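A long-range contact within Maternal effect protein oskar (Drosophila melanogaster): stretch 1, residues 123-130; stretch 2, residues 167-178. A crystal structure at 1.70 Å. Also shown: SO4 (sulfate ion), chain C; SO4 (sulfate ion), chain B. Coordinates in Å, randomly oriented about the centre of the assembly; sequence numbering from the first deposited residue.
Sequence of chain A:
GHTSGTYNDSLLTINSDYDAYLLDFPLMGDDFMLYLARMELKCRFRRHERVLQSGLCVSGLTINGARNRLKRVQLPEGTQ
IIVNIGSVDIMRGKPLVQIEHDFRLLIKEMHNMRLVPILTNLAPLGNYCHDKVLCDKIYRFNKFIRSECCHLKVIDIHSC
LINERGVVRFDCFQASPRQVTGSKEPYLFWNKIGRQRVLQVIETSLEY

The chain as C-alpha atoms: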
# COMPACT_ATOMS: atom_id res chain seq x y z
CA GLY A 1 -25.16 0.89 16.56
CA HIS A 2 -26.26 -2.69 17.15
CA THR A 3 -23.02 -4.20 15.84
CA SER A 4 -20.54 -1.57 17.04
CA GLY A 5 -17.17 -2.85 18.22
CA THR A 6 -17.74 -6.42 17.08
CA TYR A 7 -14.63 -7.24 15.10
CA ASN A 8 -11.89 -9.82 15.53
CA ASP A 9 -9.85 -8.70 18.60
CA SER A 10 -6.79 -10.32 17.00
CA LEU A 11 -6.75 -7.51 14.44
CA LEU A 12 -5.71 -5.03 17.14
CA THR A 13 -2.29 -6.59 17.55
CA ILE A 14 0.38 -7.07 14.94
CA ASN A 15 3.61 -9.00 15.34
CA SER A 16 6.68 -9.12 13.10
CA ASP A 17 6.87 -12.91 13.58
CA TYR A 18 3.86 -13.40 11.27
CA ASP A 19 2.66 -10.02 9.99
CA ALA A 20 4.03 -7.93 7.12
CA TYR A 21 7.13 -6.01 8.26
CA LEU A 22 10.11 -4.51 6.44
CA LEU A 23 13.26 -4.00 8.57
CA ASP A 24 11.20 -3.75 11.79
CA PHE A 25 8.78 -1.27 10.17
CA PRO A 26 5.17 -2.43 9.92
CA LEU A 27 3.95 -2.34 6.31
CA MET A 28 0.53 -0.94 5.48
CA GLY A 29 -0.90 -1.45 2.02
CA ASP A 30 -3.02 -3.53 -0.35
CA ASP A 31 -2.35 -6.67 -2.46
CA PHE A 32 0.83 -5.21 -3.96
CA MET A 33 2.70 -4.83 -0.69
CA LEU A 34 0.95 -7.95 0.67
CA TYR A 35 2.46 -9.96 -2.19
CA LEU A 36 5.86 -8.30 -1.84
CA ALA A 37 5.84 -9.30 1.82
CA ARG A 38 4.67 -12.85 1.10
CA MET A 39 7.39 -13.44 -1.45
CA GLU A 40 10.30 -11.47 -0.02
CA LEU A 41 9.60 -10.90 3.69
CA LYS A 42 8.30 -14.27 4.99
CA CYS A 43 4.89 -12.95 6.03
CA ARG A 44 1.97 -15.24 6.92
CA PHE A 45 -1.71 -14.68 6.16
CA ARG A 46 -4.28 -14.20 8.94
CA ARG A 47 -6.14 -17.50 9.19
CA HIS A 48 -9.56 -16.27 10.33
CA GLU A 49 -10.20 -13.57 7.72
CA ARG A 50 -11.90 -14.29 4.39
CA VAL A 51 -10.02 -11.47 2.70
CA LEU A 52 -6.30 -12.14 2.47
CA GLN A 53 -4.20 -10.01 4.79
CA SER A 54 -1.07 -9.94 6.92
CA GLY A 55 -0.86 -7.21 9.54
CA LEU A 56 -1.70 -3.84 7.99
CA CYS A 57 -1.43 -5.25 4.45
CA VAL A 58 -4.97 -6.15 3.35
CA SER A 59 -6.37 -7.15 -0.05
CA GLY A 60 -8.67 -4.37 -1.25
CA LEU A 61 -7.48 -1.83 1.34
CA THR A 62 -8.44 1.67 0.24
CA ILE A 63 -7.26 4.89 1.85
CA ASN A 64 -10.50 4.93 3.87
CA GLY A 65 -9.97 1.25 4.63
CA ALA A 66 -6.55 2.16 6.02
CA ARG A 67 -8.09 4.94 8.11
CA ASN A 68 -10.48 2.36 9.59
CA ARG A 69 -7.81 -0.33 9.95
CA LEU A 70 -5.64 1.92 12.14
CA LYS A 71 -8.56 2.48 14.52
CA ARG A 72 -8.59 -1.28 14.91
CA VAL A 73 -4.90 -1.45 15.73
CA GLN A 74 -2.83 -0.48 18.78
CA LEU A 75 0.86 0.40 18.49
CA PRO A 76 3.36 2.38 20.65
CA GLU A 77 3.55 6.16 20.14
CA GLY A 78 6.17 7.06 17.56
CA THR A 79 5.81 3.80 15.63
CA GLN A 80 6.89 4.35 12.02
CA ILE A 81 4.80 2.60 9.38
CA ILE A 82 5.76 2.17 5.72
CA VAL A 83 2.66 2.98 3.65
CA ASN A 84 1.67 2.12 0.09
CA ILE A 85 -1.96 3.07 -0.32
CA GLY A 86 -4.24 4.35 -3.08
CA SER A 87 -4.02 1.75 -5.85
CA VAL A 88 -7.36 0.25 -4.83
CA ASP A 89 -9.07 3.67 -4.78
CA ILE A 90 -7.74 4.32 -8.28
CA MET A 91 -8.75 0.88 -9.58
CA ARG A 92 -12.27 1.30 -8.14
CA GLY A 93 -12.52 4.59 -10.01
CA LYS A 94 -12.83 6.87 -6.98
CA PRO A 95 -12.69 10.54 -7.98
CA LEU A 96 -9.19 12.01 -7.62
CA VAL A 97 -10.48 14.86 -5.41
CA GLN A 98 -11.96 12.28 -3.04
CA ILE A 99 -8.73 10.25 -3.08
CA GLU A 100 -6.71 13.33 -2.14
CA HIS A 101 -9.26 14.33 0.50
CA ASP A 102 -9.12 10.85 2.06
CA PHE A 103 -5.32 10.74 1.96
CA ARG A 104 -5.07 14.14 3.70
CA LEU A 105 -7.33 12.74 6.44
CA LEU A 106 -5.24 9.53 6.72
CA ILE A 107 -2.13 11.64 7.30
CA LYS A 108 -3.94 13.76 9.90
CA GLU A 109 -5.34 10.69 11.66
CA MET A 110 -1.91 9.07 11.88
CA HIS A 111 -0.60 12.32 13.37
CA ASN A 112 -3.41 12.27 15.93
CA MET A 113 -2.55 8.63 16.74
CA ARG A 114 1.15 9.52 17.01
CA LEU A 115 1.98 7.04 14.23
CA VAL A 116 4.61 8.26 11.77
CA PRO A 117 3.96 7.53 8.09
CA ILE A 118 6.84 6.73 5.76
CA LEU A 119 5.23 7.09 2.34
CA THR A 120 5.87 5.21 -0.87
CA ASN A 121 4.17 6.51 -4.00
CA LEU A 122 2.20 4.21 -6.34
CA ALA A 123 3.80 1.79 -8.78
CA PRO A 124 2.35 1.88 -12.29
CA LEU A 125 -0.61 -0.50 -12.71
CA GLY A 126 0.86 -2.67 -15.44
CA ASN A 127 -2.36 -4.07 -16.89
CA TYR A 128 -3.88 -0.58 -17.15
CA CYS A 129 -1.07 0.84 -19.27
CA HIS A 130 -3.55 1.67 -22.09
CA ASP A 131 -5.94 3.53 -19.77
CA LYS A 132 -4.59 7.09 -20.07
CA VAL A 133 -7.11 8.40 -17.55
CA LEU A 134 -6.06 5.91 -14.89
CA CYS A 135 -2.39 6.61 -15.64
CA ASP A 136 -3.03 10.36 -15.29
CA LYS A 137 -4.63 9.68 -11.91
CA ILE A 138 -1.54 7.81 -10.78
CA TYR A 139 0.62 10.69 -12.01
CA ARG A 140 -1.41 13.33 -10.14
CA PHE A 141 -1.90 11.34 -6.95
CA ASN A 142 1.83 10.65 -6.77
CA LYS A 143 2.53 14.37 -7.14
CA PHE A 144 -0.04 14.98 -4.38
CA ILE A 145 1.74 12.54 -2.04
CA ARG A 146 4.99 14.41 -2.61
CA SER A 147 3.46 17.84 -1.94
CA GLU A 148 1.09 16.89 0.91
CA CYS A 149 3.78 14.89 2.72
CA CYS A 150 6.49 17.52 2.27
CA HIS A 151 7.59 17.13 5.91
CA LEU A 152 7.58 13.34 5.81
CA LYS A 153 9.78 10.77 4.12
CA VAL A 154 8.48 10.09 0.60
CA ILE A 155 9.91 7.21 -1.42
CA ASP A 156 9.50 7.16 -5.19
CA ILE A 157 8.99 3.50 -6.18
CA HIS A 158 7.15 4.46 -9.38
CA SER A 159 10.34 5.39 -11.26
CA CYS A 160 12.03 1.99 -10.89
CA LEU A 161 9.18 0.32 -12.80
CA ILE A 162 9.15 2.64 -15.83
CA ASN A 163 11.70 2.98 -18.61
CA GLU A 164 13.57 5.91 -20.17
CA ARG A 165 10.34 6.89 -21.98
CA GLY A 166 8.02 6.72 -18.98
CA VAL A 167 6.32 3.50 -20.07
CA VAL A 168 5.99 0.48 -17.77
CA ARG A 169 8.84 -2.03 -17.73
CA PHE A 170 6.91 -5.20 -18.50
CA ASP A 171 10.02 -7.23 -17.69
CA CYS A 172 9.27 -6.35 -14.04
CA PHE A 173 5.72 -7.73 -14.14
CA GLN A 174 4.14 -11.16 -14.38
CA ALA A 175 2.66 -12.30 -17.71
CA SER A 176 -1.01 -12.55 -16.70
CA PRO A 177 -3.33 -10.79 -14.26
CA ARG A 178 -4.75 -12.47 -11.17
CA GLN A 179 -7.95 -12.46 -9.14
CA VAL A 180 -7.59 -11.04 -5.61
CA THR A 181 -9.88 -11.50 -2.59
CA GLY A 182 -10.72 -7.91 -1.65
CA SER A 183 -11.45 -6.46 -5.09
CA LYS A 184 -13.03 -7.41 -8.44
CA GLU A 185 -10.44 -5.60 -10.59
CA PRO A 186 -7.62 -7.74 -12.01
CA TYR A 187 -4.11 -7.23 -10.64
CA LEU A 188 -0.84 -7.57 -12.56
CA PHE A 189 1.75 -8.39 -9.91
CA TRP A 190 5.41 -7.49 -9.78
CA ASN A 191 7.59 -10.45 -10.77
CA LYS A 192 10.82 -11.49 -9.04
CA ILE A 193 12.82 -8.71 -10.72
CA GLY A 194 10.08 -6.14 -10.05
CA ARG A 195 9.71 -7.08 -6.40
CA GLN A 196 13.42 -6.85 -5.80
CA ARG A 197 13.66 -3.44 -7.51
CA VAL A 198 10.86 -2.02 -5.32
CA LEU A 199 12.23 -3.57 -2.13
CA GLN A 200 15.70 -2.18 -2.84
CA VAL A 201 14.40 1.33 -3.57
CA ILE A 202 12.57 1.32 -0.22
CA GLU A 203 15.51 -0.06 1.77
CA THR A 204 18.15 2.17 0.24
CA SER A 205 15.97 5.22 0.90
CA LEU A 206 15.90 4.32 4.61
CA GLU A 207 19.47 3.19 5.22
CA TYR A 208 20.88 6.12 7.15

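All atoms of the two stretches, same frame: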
# COMPACT_ATOMS: atom_id res chain seq x y z
N ALA A 123 3.26 2.43 -7.58
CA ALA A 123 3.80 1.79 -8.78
C ALA A 123 2.79 1.91 -9.91
O ALA A 123 1.58 2.00 -9.68
CB ALA A 123 4.12 0.31 -8.50
N PRO A 124 3.27 1.92 -11.16
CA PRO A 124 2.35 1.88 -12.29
C PRO A 124 1.50 0.60 -12.20
O PRO A 124 1.99 -0.42 -11.73
CB PRO A 124 3.28 1.80 -13.51
CG PRO A 124 4.59 1.27 -12.96
CD PRO A 124 4.68 1.86 -11.58
N LEU A 125 0.25 0.68 -12.62
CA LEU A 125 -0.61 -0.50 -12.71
C LEU A 125 -0.41 -1.09 -14.10
O LEU A 125 -0.93 -0.56 -15.10
CB LEU A 125 -2.07 -0.11 -12.47
CG LEU A 125 -2.33 0.47 -11.07
CD1 LEU A 125 -3.74 1.03 -10.95
CD2 LEU A 125 -2.08 -0.58 -9.99
N GLY A 126 0.37 -2.16 -14.17
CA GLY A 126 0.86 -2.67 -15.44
C GLY A 126 -0.19 -3.10 -16.45
O GLY A 126 -0.00 -2.92 -17.65
N ASN A 127 -1.30 -3.64 -15.97
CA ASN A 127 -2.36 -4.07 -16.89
C ASN A 127 -3.28 -2.94 -17.34
O ASN A 127 -4.16 -3.14 -18.18
CB ASN A 127 -3.18 -5.23 -16.31
CG ASN A 127 -3.71 -4.95 -14.91
OD1 ASN A 127 -3.11 -4.21 -14.14
ND2 ASN A 127 -4.84 -5.57 -14.57
N TYR A 128 -3.08 -1.75 -16.78
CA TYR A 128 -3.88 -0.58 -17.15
C TYR A 128 -3.05 0.42 -17.93
O TYR A 128 -3.39 1.60 -17.99
CB TYR A 128 -4.47 0.09 -15.90
CG TYR A 128 -5.58 -0.71 -15.25
CD1 TYR A 128 -6.90 -0.54 -15.65
CD2 TYR A 128 -5.30 -1.65 -14.27
CE1 TYR A 128 -7.91 -1.28 -15.07
CE2 TYR A 128 -6.31 -2.39 -13.69
CZ TYR A 128 -7.61 -2.20 -14.09
OH TYR A 128 -8.62 -2.94 -13.52
N CYS A 129 -1.97 -0.05 -18.54
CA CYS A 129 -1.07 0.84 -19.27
C CYS A 129 -1.75 1.58 -20.44
O CYS A 129 -1.30 2.65 -20.83
CB CYS A 129 0.18 0.08 -19.75
SG CYS A 129 -0.18 -1.33 -20.86
N HIS A 130 -2.83 1.01 -20.99
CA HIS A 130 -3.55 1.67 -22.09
C HIS A 130 -4.67 2.61 -21.62
O HIS A 130 -5.31 3.27 -22.43
CB HIS A 130 -4.15 0.63 -23.04
CG HIS A 130 -3.13 -0.26 -23.68
ND1 HIS A 130 -1.89 0.19 -24.09
CD2 HIS A 130 -3.16 -1.59 -23.96
CE1 HIS A 130 -1.21 -0.82 -24.60
NE2 HIS A 130 -1.95 -1.91 -24.54
N VAL A 167 7.24 4.64 -19.95
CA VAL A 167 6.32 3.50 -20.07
C VAL A 167 6.76 2.32 -19.20
O VAL A 167 7.96 2.09 -18.99
CB VAL A 167 6.12 3.07 -21.55
CG1 VAL A 167 7.39 2.45 -22.12
CG2 VAL A 167 4.95 2.10 -21.67
N VAL A 168 5.77 1.58 -18.69
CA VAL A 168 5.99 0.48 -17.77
C VAL A 168 7.02 -0.53 -18.29
O VAL A 168 7.04 -0.87 -19.48
CB VAL A 168 4.64 -0.20 -17.39
CG1 VAL A 168 3.90 -0.64 -18.64
CG2 VAL A 168 4.86 -1.37 -16.46
N ARG A 169 7.89 -0.98 -17.40
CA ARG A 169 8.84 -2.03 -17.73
C ARG A 169 8.16 -3.38 -17.56
O ARG A 169 8.13 -3.91 -16.45
CB ARG A 169 10.04 -1.99 -16.79
CG ARG A 169 10.92 -0.78 -16.93
CD ARG A 169 12.04 -0.85 -15.91
NE ARG A 169 12.90 0.33 -15.95
CZ ARG A 169 13.90 0.51 -16.80
NH1 ARG A 169 14.17 -0.41 -17.71
NH2 ARG A 169 14.63 1.62 -16.76
N PHE A 170 7.62 -3.93 -18.64
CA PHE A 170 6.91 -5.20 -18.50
C PHE A 170 7.80 -6.35 -18.06
O PHE A 170 7.29 -7.37 -17.58
CB PHE A 170 6.13 -5.55 -19.76
CG PHE A 170 4.84 -4.81 -19.86
CD1 PHE A 170 3.82 -5.06 -18.96
CD2 PHE A 170 4.65 -3.86 -20.84
CE1 PHE A 170 2.62 -4.37 -19.04
CE2 PHE A 170 3.45 -3.17 -20.93
CZ PHE A 170 2.44 -3.43 -20.02
N ASP A 171 9.11 -6.19 -18.17
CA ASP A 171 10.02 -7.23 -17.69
C ASP A 171 10.08 -7.28 -16.15
O ASP A 171 10.74 -8.14 -15.57
CB ASP A 171 11.41 -7.10 -18.32
CG ASP A 171 12.20 -5.94 -17.77
OD1 ASP A 171 11.59 -4.98 -17.25
OD2 ASP A 171 13.45 -5.99 -17.85
N CYS A 172 9.37 -6.36 -15.50
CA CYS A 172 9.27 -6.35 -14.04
C CYS A 172 7.90 -6.83 -13.56
O CYS A 172 7.60 -6.77 -12.36
CB CYS A 172 9.50 -4.94 -13.51
SG CYS A 172 11.20 -4.36 -13.72
N PHE A 173 7.06 -7.27 -14.49
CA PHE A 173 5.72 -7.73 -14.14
C PHE A 173 5.51 -9.15 -14.62
O PHE A 173 6.18 -9.61 -15.54
CB PHE A 173 4.65 -6.81 -14.76
CG PHE A 173 4.56 -5.47 -14.11
CD1 PHE A 173 5.52 -4.49 -14.37
CD2 PHE A 173 3.53 -5.18 -13.24
CE1 PHE A 173 5.45 -3.25 -13.75
CE2 PHE A 173 3.44 -3.96 -12.63
CZ PHE A 173 4.40 -2.98 -12.88
N GLN A 174 4.56 -9.82 -13.97
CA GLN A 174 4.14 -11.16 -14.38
C GLN A 174 3.41 -11.09 -15.73
O GLN A 174 3.04 -10.01 -16.18
CB GLN A 174 3.26 -11.76 -13.29
CG GLN A 174 4.07 -12.10 -12.03
CD GLN A 174 3.24 -12.70 -10.91
OE1 GLN A 174 2.01 -12.60 -10.90
NE2 GLN A 174 3.92 -13.31 -9.95
N ALA A 175 3.22 -12.24 -16.36
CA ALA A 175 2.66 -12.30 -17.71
C ALA A 175 1.15 -12.09 -17.75
O ALA A 175 0.63 -11.49 -18.70
CB ALA A 175 3.01 -13.63 -18.38
N SER A 176 0.45 -12.57 -16.72
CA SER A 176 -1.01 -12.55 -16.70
C SER A 176 -1.56 -11.99 -15.40
O SER A 176 -0.95 -12.15 -14.35
CB SER A 176 -1.56 -13.97 -16.89
OG SER A 176 -1.02 -14.60 -18.04
N PRO A 177 -2.72 -11.33 -15.47
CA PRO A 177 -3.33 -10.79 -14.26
C PRO A 177 -3.94 -11.89 -13.39
O PRO A 177 -4.15 -13.02 -13.84
CB PRO A 177 -4.44 -9.88 -14.79
CG PRO A 177 -4.20 -9.77 -16.28
CD PRO A 177 -3.53 -11.03 -16.67
N ARG A 178 -4.23 -11.53 -12.15
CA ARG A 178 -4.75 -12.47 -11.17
C ARG A 178 -5.98 -11.90 -10.46
O ARG A 178 -6.09 -10.70 -10.27
CB ARG A 178 -3.69 -12.77 -10.11
CG ARG A 178 -2.41 -13.38 -10.61
CD ARG A 178 -2.61 -14.80 -11.14
NE ARG A 178 -1.37 -15.58 -11.09
CZ ARG A 178 -0.38 -15.46 -11.97
NH1 ARG A 178 -0.48 -14.60 -12.98
NH2 ARG A 178 0.71 -16.21 -11.85
S SO4 C . 2.93 -15.46 -14.68
O1 SO4 C . 2.93 -16.72 -15.41
O2 SO4 C . 3.01 -15.72 -13.24
O3 SO4 C . 4.10 -14.68 -15.10
O4 SO4 C . 1.68 -14.74 -14.95
S SO4 B . 7.69 -14.54 -10.32
O1 SO4 B . 7.07 -15.57 -11.15
O2 SO4 B . 8.04 -15.09 -9.02
O3 SO4 B . 8.91 -14.06 -10.96
O4 SO4 B . 6.73 -13.46 -10.14

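Two loops can pack without a hydrogen bond between them, through apolar contacts and contacts at aromatic edges. The contact in oskar between residues 123-130 and 167-178 illustrates the principle: it buries 326 Å² in total, and no hydrogen bond crosses it.

The backbone order is local. In the first stretch Y128 N donates to L125 O (3.0 Å), closing a turn around G126. In the second, a 3-10 segment at 170-172 is braced by C172 N to R169 O (2.9 Å) and F173 N to F170 O (3.1 Å). The stretches come near at G126 and V168, whose CA atoms lie 6.5 Å apart.

Glycine makes this approach possible. G126 CA sits over one face of the F173 ring, and a CB in ideal position would clash with F173 CD2. The bare backbone therefore lets the ring lie close, with G126 N 3.9 Å from F173 CE2.

Apolar packing surrounds this point. V168 points toward the first stretch and reaches three neighbours: V168 CG1 is 3.9 Å from C129 CB, and V168 CG2 is 4.3 Å from G126 CA and 4.4 Å from P124 CG. The proline ring also meets F173, P124 CG to F173 CZ at 4.3 Å. Set apart from these is a loose van der Waals approach, P177 CB 4.3 Å from N127 ND2, which is hydrogen-bonded elsewhere in the structure.

Aromatic edges receive the electron-rich atoms. Ring hydrogens carry slight positive charge, which suits G126 O, 3.3 Å from F170 CE1, and P124 O, 3.7 Å from F173 CZ. C129 SG likewise lies at the F170 edge, 3.5 Å from F170 CZ.

The second stretch also binds sulfate, probably from the crystallisation liquor. The chain C sulfate accepts from A175 N (2.9 Å to O3), S176 N (3.1 Å to O4), R178 NH1 (2.9 Å to O4) and R178 NH2 (2.7 Å to O2).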